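Side-chain contacts in tRNA-splicing ligase RtcB (Thermus thermophilus, PDB 2EPG), which probably joins RNA ends that carry a 3'-phosphate or 2',3'-cyclic phosphate to 5'-hydroxyl ends, using GTP and manganese: residues A[61-66]-A[273-278]; A[234-239]-A[475-480]; A[387-392]-A[435-440]. All coordinates share one frame; numbering follows the deposited sequence.

Contact 1 of 3, residues A[61-66]-A[273-278]; sequences ATLPGI and IELVDK
The carbonyl oxygen E274 O accepts a hydrogen bond from each of two waters, and both waters lead across to T62. The first water donates to E274 O at 2.6 Å. It also donates to T62 OG1 at 2.8 Å and accepts from the backbone N-H of V276, V276 N, at 2.8 Å. It therefore ties the threonine hydroxyl to two backbone groups of 273-278. The second water donates to E274 O and, at 2.8 Å, to T62 O. T62 is thus held through both its side chain and its main chain. The hydroxyl is also hydrogen-bonded to N59 O in helix 52-60, and T62 O also accepts a hydrogen bond from R31 NE.

A methyl lies beside the hydroxyl, with V276 CG1 4.3 Å from T62 OG1. Two apolar pairs complete the contact. P64 presents the CG-CD edge of its ring to the branch methyl of I273, with P64 CD 4.1 Å from I273 CG2. The two side chains stand at about a right angle. With CG1 beside the backbone N (chi1 -60°), I273 leaves its CG2 methyl as the branch that meets the proline ring. L63 and L275 touch through one methyl each, L63 CD2 to L275 CD2 at 4.2 Å. The CB of L275 points away from 61-66, and its CD2 reaches back. V97 of strand 97-98 touches L63, P64 and I273.

The two loops are joined here by water and methyl contacts. Direct polar bonds between them are lacking, so the polar part of the contact depends on the two bound waters.

Contact 2 of 3, residues A[234-239]-A[475-480]; sequences FGLFKG and KVARLR
This is a small, buried, wholly apolar contact. It packs the end of helix 228-234 and the turn that follows against the start of the long strand 474-486. Four side chains carry it: F234 and L236 on one side, V476 and A477 on the other.

V476 brings its two methyls to the CD2 and CE2 atoms of the F234 ring, CG2 coming in obliquely. V476 CG2 is 4.1 Å from F234 CE2, and V476 CG1 is 4.2 Å from F234 CD2. The valine lies at about a right angle to the phenylalanine side chain. With CG1 anti to the backbone N of V476 (chi1 179°) and CG2 beside it, both branches are turned to the ring, at two neighbouring carbons.

L236 uses a single branch. Its CD1 reaches A477 CB at 4.0 Å and V476 CG1 at 4.3 Å, so this methyl touches both strand residues. Both CB atoms, of V476 and of A477, point toward 234-239, although the residues are consecutive. They form a classic beta bulge, both facing V393 on strand 391-395. The bulge offers two successive side chains to the same partner segment.

On the other segment, G235 has positive phi (73°) and ends the helix in a Schellman motif. The chain turns there between the two residues that make the contact.

A230 and A231 of helix 228-234 also touch V476. F234 packs further on V393 and meets Y374 edge-to-face, while L236 rests on V222 of strand 216-225. The contact therefore sits where the helix and the turn after it meet strands 216-225, 474-486 and 391-395.

Contact 3 of 3, residues A[387-392]-A[435-440]; sequences MGRYSY and AERGIL
The chain takes positive phi at G388 (71°), and its CA is 7.1 Å from the CA of I439, the nearest CA pair between the two segments. I439 sends its terminal methyl against the glycine backbone: I439 CD1 is 3.9 Å from G388 CA and equally far from G388 O. The isoleucine chain is extended beyond CB (chi2 179°), which carries CD1 forward to the glycine.

R437 reaches the same peptide from beside I439. Its NH2 lies 2.7 Å from G388 O, and the approach is oblique to the guanidinium plane. The CG of R437 sits between the backbone N and the carbonyl carbon (chi1 38°), and a further bend at chi3 brings the guanidinium over to G388.

R389 curls back toward this group. Its CD comes to the edge of the R437 guanidinium, near its plane, with R389 CD 3.7 Å from R437 NH2. R389 NE is 4.5 Å from that same NH2. R389 NH2 also forms a salt bridge with D386 OD1. D386, M387 and S391 are all predicted to bind GMP.

Two like charges are thus brought near each other where both arginines are exposed. D386 probably offsets the charge of R389. The contact joins the segment leading into strand 391-395, part of the predicted nucleotide site, to the loop before strand 440-442.

From the N terminus, 61-66 comes first. Segment 234-239 follows before contact 1 closes at 273-278, so contacts 1 and 2 cross along the chain. Contact 3 opens at 387-392 and closes at 435-440, within the long excursion that contact 2 closes at 475-480. Contact 1 joins the loops after helices 52-60 and 268-271, across the chain's centre from the others. Contact 2 ties the end of helix 228-234 to strand 474-486, and contact 3 the start of strand 391-395 to the loop before strand 440-442. These two strands pair, L479 N lying 2.7 Å from S391 O, a probable hydrogen bond. R480 NH1 on strand 474-486 also probably bonds R437 O in that loop.

Contact 1 of 3, residues A[61-66]-A[273-278]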
ATOM      1  N   ALA A  61     -12.528  15.815   7.652  1.00 24.29           N
ATOM      2  CA  ALA A  61     -13.619  15.681   8.615  1.00 25.95           C
ATOM      3  C   ALA A  61     -14.865  16.510   8.296  1.00 28.28           C
ATOM      4  O   ALA A  61     -15.887  16.364   8.969  1.00 27.87           O
ATOM      5  CB  ALA A  61     -13.109  16.031  10.022  1.00 25.97           C
ATOM      6  N   THR A  62     -14.783  17.393   7.296  1.00 29.02           N
ATOM      7  CA  THR A  62     -15.941  18.207   6.908  1.00 30.14           C
ATOM      8  C   THR A  62     -16.807  17.484   5.860  1.00 30.75           C
ATOM      9  O   THR A  62     -17.921  17.910   5.577  1.00 31.19           O
ATOM     10  CB  THR A  62     -15.528  19.554   6.269  1.00 31.27           C
ATOM     11  OG1 THR A  62     -14.857  19.296   5.024  1.00 33.46           O
ATOM     12  CG2 THR A  62     -14.596  20.340   7.189  1.00 29.94           C
ATOM     13  N   LEU A  63     -16.300  16.392   5.292  1.00 30.52           N
ATOM     14  CA  LEU A  63     -17.032  15.649   4.256  1.00 30.31           C
ATOM     15  C   LEU A  63     -18.247  14.851   4.742  1.00 30.41           C
ATOM     16  O   LEU A  63     -18.230  14.265   5.822  1.00 30.00           O
ATOM     17  CB  LEU A  63     -16.057  14.751   3.495  1.00 29.01           C
ATOM     18  CG  LEU A  63     -15.004  15.598   2.764  1.00 29.85           C
ATOM     19  CD1 LEU A  63     -13.947  14.718   2.116  1.00 28.54           C
ATOM     20  CD2 LEU A  63     -15.699  16.441   1.707  1.00 30.14           C
ATOM     21  N   PRO A  64     -19.325  14.823   3.936  1.00 31.50           N
ATOM     22  CA  PRO A  64     -20.586  14.126   4.235  1.00 30.12           C
ATOM     23  C   PRO A  64     -20.465  12.631   4.498  1.00 28.86           C
ATOM     24  O   PRO A  64     -19.751  11.925   3.791  1.00 28.77           O
ATOM     25  CB  PRO A  64     -21.446  14.403   2.994  1.00 30.70           C
ATOM     26  CG  PRO A  64     -20.830  15.612   2.383  1.00 30.15           C
ATOM     27  CD  PRO A  64     -19.361  15.368   2.568  1.00 31.15           C
ATOM     28  N   GLY A  65     -21.184  12.157   5.514  1.00 28.66           N
ATOM     29  CA  GLY A  65     -21.165  10.741   5.849  1.00 27.26           C
ATOM     30  C   GLY A  65     -19.852  10.213   6.400  1.00 27.15           C
ATOM     31  O   GLY A  65     -19.643   8.997   6.453  1.00 27.70           O
ATOM     32  N   ILE A  66     -18.945  11.095   6.804  1.00 25.44           N
ATOM     33  CA  ILE A  66     -17.697  10.589   7.346  1.00 26.62           C
ATOM     34  C   ILE A  66     -17.991   9.916   8.683  1.00 27.45           C
ATOM     35  O   ILE A  66     -18.862  10.358   9.417  1.00 27.89           O
ATOM     36  CB  ILE A  66     -16.654  11.697   7.550  1.00 26.91           C
ATOM     37  CG1 ILE A  66     -15.366  11.075   8.099  1.00 24.81           C
ATOM     38  CG2 ILE A  66     -17.194  12.784   8.485  1.00 26.83           C
ATOM     39  CD1 ILE A  66     -14.152  11.845   7.758  1.00 28.08           C
ATOM     40  N   ILE A 273     -22.325  19.140  -2.340  1.00 46.57           N
ATOM     41  CA  ILE A 273     -21.219  18.794  -1.453  1.00 45.85           C
ATOM     42  C   ILE A 273     -20.275  19.995  -1.363  1.00 46.93           C
ATOM     43  O   ILE A 273     -19.629  20.361  -2.344  1.00 47.57           O
ATOM     44  CB  ILE A 273     -20.442  17.575  -1.994  1.00 45.26           C
ATOM     45  CG1 ILE A 273     -21.378  16.365  -2.110  1.00 44.60           C
ATOM     46  CG2 ILE A 273     -19.281  17.245  -1.074  1.00 45.74           C
ATOM     47  CD1 ILE A 273     -20.792  15.206  -2.903  1.00 41.21           C
ATOM     48  N   GLU A 274     -20.210  20.614  -0.190  1.00 47.17           N
ATOM     49  CA  GLU A 274     -19.344  21.770   0.019  1.00 48.92           C
ATOM     50  C   GLU A 274     -17.895  21.346   0.259  1.00 48.22           C
ATOM     51  O   GLU A 274     -17.609  20.573   1.174  1.00 49.10           O
ATOM     52  CB  GLU A 274     -19.850  22.590   1.208  1.00 51.64           C
ATOM     53  CG  GLU A 274     -18.916  23.706   1.634  1.00 57.48           C
ATOM     54  CD  GLU A 274     -19.483  24.529   2.781  1.00 61.17           C
ATOM     55  OE1 GLU A 274     -20.568  25.133   2.598  1.00 63.12           O
ATOM     56  OE2 GLU A 274     -18.846  24.568   3.859  1.00 61.56           O
ATOM     57  N   LEU A 275     -16.986  21.861  -0.564  1.00 47.44           N
ATOM     58  CA  LEU A 275     -15.563  21.539  -0.471  1.00 47.19           C
ATOM     59  C   LEU A 275     -14.736  22.740  -0.004  1.00 46.41           C
ATOM     60  O   LEU A 275     -14.595  23.714  -0.736  1.00 46.33           O
ATOM     61  CB  LEU A 275     -15.045  21.086  -1.841  1.00 45.39           C
ATOM     62  CG  LEU A 275     -15.842  19.997  -2.564  1.00 47.59           C
ATOM     63  CD1 LEU A 275     -15.348  19.877  -3.998  1.00 46.18           C
ATOM     64  CD2 LEU A 275     -15.714  18.665  -1.824  1.00 46.42           C
ATOM     65  N   VAL A 276     -14.179  22.668   1.203  1.00 46.35           N
ATOM     66  CA  VAL A 276     -13.357  23.765   1.722  1.00 45.80           C
ATOM     67  C   VAL A 276     -12.053  23.849   0.929  1.00 45.41           C
ATOM     68  O   VAL A 276     -11.376  24.870   0.929  1.00 45.42           O
ATOM     69  CB  VAL A 276     -13.008  23.565   3.221  1.00 46.13           C
ATOM     70  CG1 VAL A 276     -14.282  23.481   4.050  1.00 46.04           C
ATOM     71  CG2 VAL A 276     -12.176  22.318   3.399  1.00 46.53           C
ATOM     72  N   ASP A 277     -11.721  22.756   0.255  1.00 45.18           N
ATOM     73  CA  ASP A 277     -10.521  22.655  -0.560  1.00 45.31           C
ATOM     74  C   ASP A 277     -10.959  21.900  -1.811  1.00 45.98           C
ATOM     75  O   ASP A 277     -11.467  20.786  -1.714  1.00 47.15           O
ATOM     76  CB  ASP A 277      -9.452  21.873   0.215  1.00 44.91           C
ATOM     77  CG  ASP A 277      -8.256  21.487  -0.635  1.00 45.02           C
ATOM     78  OD1 ASP A 277      -7.377  20.770  -0.112  1.00 45.47           O
ATOM     79  OD2 ASP A 277      -8.185  21.888  -1.818  1.00 46.03           O
ATOM     80  N   LYS A 278     -10.782  22.507  -2.981  1.00 46.19           N
ATOM     81  CA  LYS A 278     -11.185  21.876  -4.236  1.00 47.56           C
ATOM     82  C   LYS A 278     -10.520  20.524  -4.481  1.00 46.65           C
ATOM     83  O   LYS A 278     -11.058  19.683  -5.205  1.00 45.41           O
ATOM     84  CB  LYS A 278     -10.896  22.807  -5.422  1.00 49.83           C
ATOM     85  CG  LYS A 278      -9.522  23.475  -5.363  1.00 55.94           C
ATOM     86  CD  LYS A 278      -8.781  23.446  -6.705  1.00 58.08           C
ATOM     87  CE  LYS A 278      -8.310  22.033  -7.060  1.00 60.58           C
ATOM     88  NZ  LYS A 278      -7.421  22.024  -8.268  1.00 62.21           N
TER
HETATM   89  O   HOH W   1     -15.441  20.674   2.654  1.00 39.30           O
HETATM   90  O   HOH W   2     -18.807  18.987   3.203  1.00 41.90           O

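Contact 2 of 3, residues A[234-239]-A[475-480]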
ATOM      1  N   PHE A 234       4.846 -16.073  10.170  1.00 28.44           N
ATOM      2  CA  PHE A 234       5.039 -15.457   8.846  1.00 27.65           C
ATOM      3  C   PHE A 234       6.154 -16.145   8.063  1.00 29.00           C
ATOM      4  O   PHE A 234       6.410 -15.787   6.911  1.00 29.07           O
ATOM      5  CB  PHE A 234       5.421 -13.963   8.948  1.00 23.66           C
ATOM      6  CG  PHE A 234       4.312 -13.060   9.419  1.00 24.19           C
ATOM      7  CD1 PHE A 234       3.005 -13.533   9.567  1.00 21.09           C
ATOM      8  CD2 PHE A 234       4.586 -11.728   9.738  1.00 22.55           C
ATOM      9  CE1 PHE A 234       1.988 -12.705  10.035  1.00 22.84           C
ATOM     10  CE2 PHE A 234       3.581 -10.884  10.208  1.00 21.91           C
ATOM     11  CZ  PHE A 234       2.275 -11.370  10.359  1.00 22.00           C
ATOM     12  N   GLY A 235       6.838 -17.096   8.693  1.00 29.10           N
ATOM     13  CA  GLY A 235       7.919 -17.789   8.011  1.00 28.67           C
ATOM     14  C   GLY A 235       9.158 -16.925   7.831  1.00 28.96           C
ATOM     15  O   GLY A 235       9.823 -16.991   6.794  1.00 29.26           O
ATOM     16  N   LEU A 236       9.458 -16.096   8.828  1.00 25.71           N
ATOM     17  CA  LEU A 236      10.626 -15.222   8.784  1.00 26.75           C
ATOM     18  C   LEU A 236      11.699 -15.680   9.780  1.00 27.07           C
ATOM     19  O   LEU A 236      11.377 -16.173  10.857  1.00 27.32           O
ATOM     20  CB  LEU A 236      10.218 -13.785   9.137  1.00 25.93           C
ATOM     21  CG  LEU A 236       9.502 -12.950   8.076  1.00 27.03           C
ATOM     22  CD1 LEU A 236       9.013 -11.622   8.679  1.00 24.34           C
ATOM     23  CD2 LEU A 236      10.483 -12.693   6.911  1.00 25.66           C
ATOM     24  N   PHE A 237      12.967 -15.535   9.407  1.00 27.86           N
ATOM     25  CA  PHE A 237      14.081 -15.874  10.298  1.00 29.18           C
ATOM     26  C   PHE A 237      15.289 -14.995   9.967  1.00 29.44           C
ATOM     27  O   PHE A 237      15.466 -14.569   8.829  1.00 29.78           O
ATOM     28  CB  PHE A 237      14.442 -17.375  10.229  1.00 28.29           C
ATOM     29  CG  PHE A 237      14.953 -17.835   8.891  1.00 28.93           C
ATOM     30  CD1 PHE A 237      16.317 -17.824   8.610  1.00 29.53           C
ATOM     31  CD2 PHE A 237      14.074 -18.325   7.931  1.00 28.04           C
ATOM     32  CE1 PHE A 237      16.805 -18.302   7.393  1.00 29.81           C
ATOM     33  CE2 PHE A 237      14.547 -18.805   6.709  1.00 29.66           C
ATOM     34  CZ  PHE A 237      15.917 -18.793   6.440  1.00 30.23           C
ATOM     35  N   LYS A 238      16.110 -14.715  10.970  1.00 28.44           N
ATOM     36  CA  LYS A 238      17.270 -13.854  10.786  1.00 28.64           C
ATOM     37  C   LYS A 238      18.237 -14.458   9.775  1.00 29.74           C
ATOM     38  O   LYS A 238      18.478 -15.668   9.769  1.00 28.00           O
ATOM     39  CB  LYS A 238      17.954 -13.620  12.138  1.00 31.42           C
ATOM     40  CG  LYS A 238      19.144 -12.665  12.091  1.00 34.00           C
ATOM     41  CD  LYS A 238      19.566 -12.292  13.498  1.00 36.86           C
ATOM     42  CE  LYS A 238      20.855 -11.505  13.501  1.00 38.82           C
ATOM     43  NZ  LYS A 238      21.192 -11.096  14.885  1.00 42.27           N
ATOM     44  N   GLY A 239      18.764 -13.610   8.898  1.00 27.88           N
ATOM     45  CA  GLY A 239      19.677 -14.084   7.880  1.00 28.34           C
ATOM     46  C   GLY A 239      18.936 -14.521   6.634  1.00 29.34           C
ATOM     47  O   GLY A 239      19.531 -14.747   5.586  1.00 30.84           O
ATOM     48  N   LYS A 475       5.794  -4.826  15.959  1.00 29.10           N
ATOM     49  CA  LYS A 475       7.026  -5.075  15.216  1.00 29.36           C
ATOM     50  C   LYS A 475       7.326  -6.551  15.133  1.00 28.20           C
ATOM     51  O   LYS A 475       7.272  -7.257  16.133  1.00 26.64           O
ATOM     52  CB  LYS A 475       8.214  -4.382  15.874  1.00 29.84           C
ATOM     53  CG  LYS A 475       8.210  -2.889  15.674  1.00 32.67           C
ATOM     54  CD  LYS A 475       9.340  -2.219  16.433  1.00 34.35           C
ATOM     55  CE  LYS A 475      10.692  -2.652  15.928  1.00 32.24           C
ATOM     56  NZ  LYS A 475      11.783  -1.959  16.706  1.00 34.27           N
ATOM     57  N   VAL A 476       7.644  -7.018  13.931  1.00 26.90           N
ATOM     58  CA  VAL A 476       7.964  -8.418  13.739  1.00 25.24           C
ATOM     59  C   VAL A 476       9.398  -8.583  13.277  1.00 26.06           C
ATOM     60  O   VAL A 476      10.147  -9.368  13.852  1.00 24.97           O
ATOM     61  CB  VAL A 476       7.025  -9.074  12.717  1.00 25.24           C
ATOM     62  CG1 VAL A 476       7.415 -10.541  12.536  1.00 21.24           C
ATOM     63  CG2 VAL A 476       5.575  -8.924  13.188  1.00 20.71           C
ATOM     64  N   ALA A 477       9.794  -7.849  12.240  1.00 27.33           N
ATOM     65  CA  ALA A 477      11.171  -7.962  11.756  1.00 27.80           C
ATOM     66  C   ALA A 477      11.637  -6.744  10.999  1.00 27.39           C
ATOM     67  O   ALA A 477      10.837  -5.883  10.628  1.00 25.39           O
ATOM     68  CB  ALA A 477      11.328  -9.217  10.874  1.00 26.03           C
ATOM     69  N   ARG A 478      12.951  -6.674  10.787  1.00 28.06           N
ATOM     70  CA  ARG A 478      13.560  -5.586  10.044  1.00 28.71           C
ATOM     71  C   ARG A 478      14.356  -6.216   8.924  1.00 29.23           C
ATOM     72  O   ARG A 478      14.985  -7.255   9.116  1.00 29.87           O
ATOM     73  CB  ARG A 478      14.484  -4.732  10.917  1.00 27.49           C
ATOM     74  CG  ARG A 478      15.024  -3.531  10.156  1.00 28.28           C
ATOM     75  CD  ARG A 478      15.833  -2.601  11.050  1.00 33.90           C
ATOM     76  NE  ARG A 478      17.101  -3.191  11.458  1.00 36.70           N
ATOM     77  CZ  ARG A 478      17.852  -2.719  12.443  1.00 39.60           C
ATOM     78  NH1 ARG A 478      18.998  -3.307  12.754  1.00 40.02           N
ATOM     79  NH2 ARG A 478      17.445  -1.662  13.130  1.00 40.99           N
ATOM     80  N   LEU A 479      14.325  -5.561   7.767  1.00 28.00           N
ATOM     81  CA  LEU A 479      14.974  -6.025   6.553  1.00 29.72           C
ATOM     82  C   LEU A 479      16.019  -5.018   6.055  1.00 31.30           C
ATOM     83  O   LEU A 479      15.741  -3.822   5.961  1.00 29.91           O
ATOM     84  CB  LEU A 479      13.911  -6.213   5.457  1.00 28.44           C
ATOM     85  CG  LEU A 479      12.878  -7.352   5.450  1.00 30.70           C
ATOM     86  CD1 LEU A 479      12.806  -8.063   6.771  1.00 28.65           C
ATOM     87  CD2 LEU A 479      11.524  -6.792   5.016  1.00 28.60           C
ATOM     88  N   ARG A 480      17.208  -5.510   5.717  1.00 31.23           N
ATOM     89  CA  ARG A 480      18.271  -4.652   5.207  1.00 32.35           C
ATOM     90  C   ARG A 480      18.495  -4.981   3.724  1.00 31.36           C
ATOM     91  O   ARG A 480      18.599  -6.147   3.343  1.00 32.42           O
ATOM     92  CB  ARG A 480      19.544  -4.877   6.026  1.00 36.02           C
ATOM     93  CG  ARG A 480      20.665  -3.912   5.689  1.00 39.77           C
ATOM     94  CD  ARG A 480      21.718  -3.851   6.787  1.00 40.93           C
ATOM     95  NE  ARG A 480      22.676  -2.792   6.495  1.00 43.82           N
ATOM     96  CZ  ARG A 480      23.553  -2.841   5.498  1.00 47.52           C
ATOM     97  NH1 ARG A 480      24.382  -1.824   5.292  1.00 50.12           N
ATOM     98  NH2 ARG A 480      23.623  -3.919   4.720  1.00 49.60           N
TER

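Contact 3 of 3, residues A[387-392]-A[435-440]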
HETATM    1  N   MSE A 387      14.680   3.654  -0.744  1.00 57.26           N
HETATM    2  CA  MSE A 387      15.592   2.698  -1.353  1.00 60.45           C
HETATM    3  C   MSE A 387      16.889   2.659  -0.557  1.00 59.00           C
HETATM    4  O   MSE A 387      17.403   3.696  -0.126  1.00 58.03           O
HETATM    5  CB  MSE A 387      15.899   3.097  -2.789  1.00 65.54           C
HETATM    6  CG  MSE A 387      14.678   3.245  -3.653  1.00 72.86           C
HETATM    7 SE   MSE A 387      15.212   3.868  -5.385  1.00 84.13          SE
HETATM    8  CE  MSE A 387      15.337   2.174  -6.268  1.00 81.13           C
ATOM      9  N   GLY A 388      17.410   1.455  -0.357  1.00 58.14           N
ATOM     10  CA  GLY A 388      18.649   1.307   0.383  1.00 57.07           C
ATOM     11  C   GLY A 388      18.513   1.595   1.867  1.00 55.13           C
ATOM     12  O   GLY A 388      19.515   1.736   2.561  1.00 56.36           O
ATOM     13  N   ARG A 389      17.280   1.682   2.354  1.00 52.68           N
ATOM     14  CA  ARG A 389      17.033   1.939   3.772  1.00 49.57           C
ATOM     15  C   ARG A 389      16.346   0.704   4.349  1.00 46.08           C
ATOM     16  O   ARG A 389      15.939  -0.180   3.597  1.00 45.69           O
ATOM     17  CB  ARG A 389      16.126   3.157   3.931  1.00 52.32           C
ATOM     18  CG  ARG A 389      16.592   4.378   3.160  1.00 58.01           C
ATOM     19  CD  ARG A 389      17.871   4.943   3.756  1.00 61.30           C
ATOM     20  NE  ARG A 389      17.668   5.336   5.147  1.00 66.23           N
ATOM     21  CZ  ARG A 389      16.787   6.251   5.546  1.00 68.15           C
ATOM     22  NH1 ARG A 389      16.670   6.540   6.838  1.00 68.90           N
ATOM     23  NH2 ARG A 389      16.026   6.881   4.654  1.00 68.41           N
ATOM     24  N   TYR A 390      16.209   0.642   5.670  1.00 42.04           N
ATOM     25  CA  TYR A 390      15.552  -0.495   6.309  1.00 38.64           C
ATOM     26  C   TYR A 390      14.074  -0.609   5.963  1.00 36.63           C
ATOM     27  O   TYR A 390      13.387   0.394   5.748  1.00 36.62           O
ATOM     28  CB  TYR A 390      15.611  -0.396   7.827  1.00 39.62           C
ATOM     29  CG  TYR A 390      16.969  -0.568   8.442  1.00 45.34           C
ATOM     30  CD1 TYR A 390      17.535   0.451   9.217  1.00 45.54           C
ATOM     31  CD2 TYR A 390      17.676  -1.756   8.289  1.00 46.25           C
ATOM     32  CE1 TYR A 390      18.771   0.285   9.820  1.00 48.94           C
ATOM     33  CE2 TYR A 390      18.916  -1.933   8.890  1.00 49.65           C
ATOM     34  CZ  TYR A 390      19.454  -0.907   9.654  1.00 49.48           C
ATOM     35  OH  TYR A 390      20.673  -1.085  10.255  1.00 54.36           O
ATOM     36  N   SER A 391      13.591  -1.843   5.931  1.00 32.91           N
ATOM     37  CA  SER A 391      12.180  -2.113   5.707  1.00 31.57           C
ATOM     38  C   SER A 391      11.753  -2.849   6.964  1.00 29.40           C
ATOM     39  O   SER A 391      12.589  -3.451   7.639  1.00 28.12           O
ATOM     40  CB  SER A 391      11.974  -3.000   4.487  1.00 29.41           C
ATOM     41  OG  SER A 391      12.003  -2.212   3.316  1.00 34.56           O
ATOM     42  N   TYR A 392      10.472  -2.799   7.296  1.00 28.55           N
ATOM     43  CA  TYR A 392      10.012  -3.502   8.487  1.00 28.65           C
ATOM     44  C   TYR A 392       8.781  -4.349   8.172  1.00 28.41           C
ATOM     45  O   TYR A 392       8.060  -4.099   7.204  1.00 25.95           O
ATOM     46  CB  TYR A 392       9.660  -2.514   9.613  1.00 26.47           C
ATOM     47  CG  TYR A 392      10.810  -1.624  10.086  1.00 31.50           C
ATOM     48  CD1 TYR A 392      11.230  -0.520   9.336  1.00 31.65           C
ATOM     49  CD2 TYR A 392      11.491  -1.904  11.267  1.00 32.63           C
ATOM     50  CE1 TYR A 392      12.296   0.271   9.748  1.00 31.66           C
ATOM     51  CE2 TYR A 392      12.560  -1.110  11.687  1.00 34.24           C
ATOM     52  CZ  TYR A 392      12.952  -0.034  10.922  1.00 34.67           C
ATOM     53  OH  TYR A 392      14.014   0.731  11.340  1.00 41.22           O
ATOM     54  N   ALA A 435      26.665   2.410  -3.042  1.00104.05           N
ATOM     55  CA  ALA A 435      27.709   1.434  -3.325  1.00102.93           C
ATOM     56  C   ALA A 435      28.743   1.435  -2.201  1.00102.13           C
ATOM     57  O   ALA A 435      29.675   0.627  -2.203  1.00102.08           O
ATOM     58  CB  ALA A 435      28.377   1.753  -4.657  1.00102.38           C
ATOM     59  N   GLU A 436      28.573   2.345  -1.242  1.00101.11           N
ATOM     60  CA  GLU A 436      29.488   2.450  -0.105  1.00 99.77           C
ATOM     61  C   GLU A 436      28.944   1.736   1.130  1.00 97.94           C
ATOM     62  O   GLU A 436      29.695   1.408   2.052  1.00 97.84           O
ATOM     63  CB  GLU A 436      29.764   3.919   0.232  1.00100.34           C
ATOM     64  CG  GLU A 436      30.594   4.656  -0.804  1.00101.31           C
ATOM     65  CD  GLU A 436      31.106   5.991  -0.291  1.00102.36           C
ATOM     66  OE1 GLU A 436      30.276   6.830   0.125  1.00102.93           O
ATOM     67  OE2 GLU A 436      32.338   6.202  -0.305  1.00102.57           O
ATOM     68  N   ARG A 437      27.636   1.511   1.150  1.00 95.51           N
ATOM     69  CA  ARG A 437      26.999   0.817   2.262  1.00 92.58           C
ATOM     70  C   ARG A 437      26.791  -0.645   1.881  1.00 89.66           C
ATOM     71  O   ARG A 437      26.002  -1.362   2.504  1.00 89.58           O
ATOM     72  CB  ARG A 437      25.660   1.479   2.606  1.00 94.06           C
ATOM     73  CG  ARG A 437      24.874   1.968   1.400  1.00 96.05           C
ATOM     74  CD  ARG A 437      23.485   2.462   1.793  1.00 97.68           C
ATOM     75  NE  ARG A 437      23.522   3.446   2.873  1.00 98.78           N
ATOM     76  CZ  ARG A 437      22.449   4.075   3.345  1.00 99.29           C
ATOM     77  NH1 ARG A 437      22.573   4.955   4.332  1.00 99.54           N
ATOM     78  NH2 ARG A 437      21.253   3.829   2.827  1.00 99.06           N
ATOM     79  N   GLY A 438      27.517  -1.075   0.848  1.00 86.00           N
ATOM     80  CA  GLY A 438      27.427  -2.446   0.373  1.00 80.78           C
ATOM     81  C   GLY A 438      26.105  -2.780  -0.298  1.00 76.96           C
ATOM     82  O   GLY A 438      25.468  -3.779   0.039  1.00 77.22           O
ATOM     83  N   ILE A 439      25.691  -1.952  -1.253  1.00 71.75           N
ATOM     84  CA  ILE A 439      24.436  -2.178  -1.954  1.00 66.40           C
ATOM     85  C   ILE A 439      24.610  -2.020  -3.462  1.00 63.17           C
ATOM     86  O   ILE A 439      24.958  -0.944  -3.946  1.00 61.74           O
ATOM     87  CB  ILE A 439      23.350  -1.191  -1.466  1.00 66.62           C
ATOM     88  CG1 ILE A 439      23.137  -1.359   0.041  1.00 67.06           C
ATOM     89  CG2 ILE A 439      22.047  -1.429  -2.212  1.00 65.97           C
ATOM     90  CD1 ILE A 439      22.110  -0.408   0.632  1.00 67.68           C
ATOM     91  N   LEU A 440      24.376  -3.098  -4.202  1.00 59.64           N
ATOM     92  CA  LEU A 440      24.499  -3.052  -5.652  1.00 56.86           C
ATOM     93  C   LEU A 440      23.239  -2.425  -6.231  1.00 56.04           C
ATOM     94  O   LEU A 440      22.126  -2.806  -5.871  1.00 54.25           O
ATOM     95  CB  LEU A 440      24.688  -4.458  -6.219  1.00 55.88           C
ATOM     96  CG  LEU A 440      25.845  -5.289  -5.651  1.00 54.69           C
ATOM     97  CD1 LEU A 440      26.005  -6.532  -6.497  1.00 53.61           C
ATOM     98  CD2 LEU A 440      27.135  -4.491  -5.653  1.00 53.14           C
TER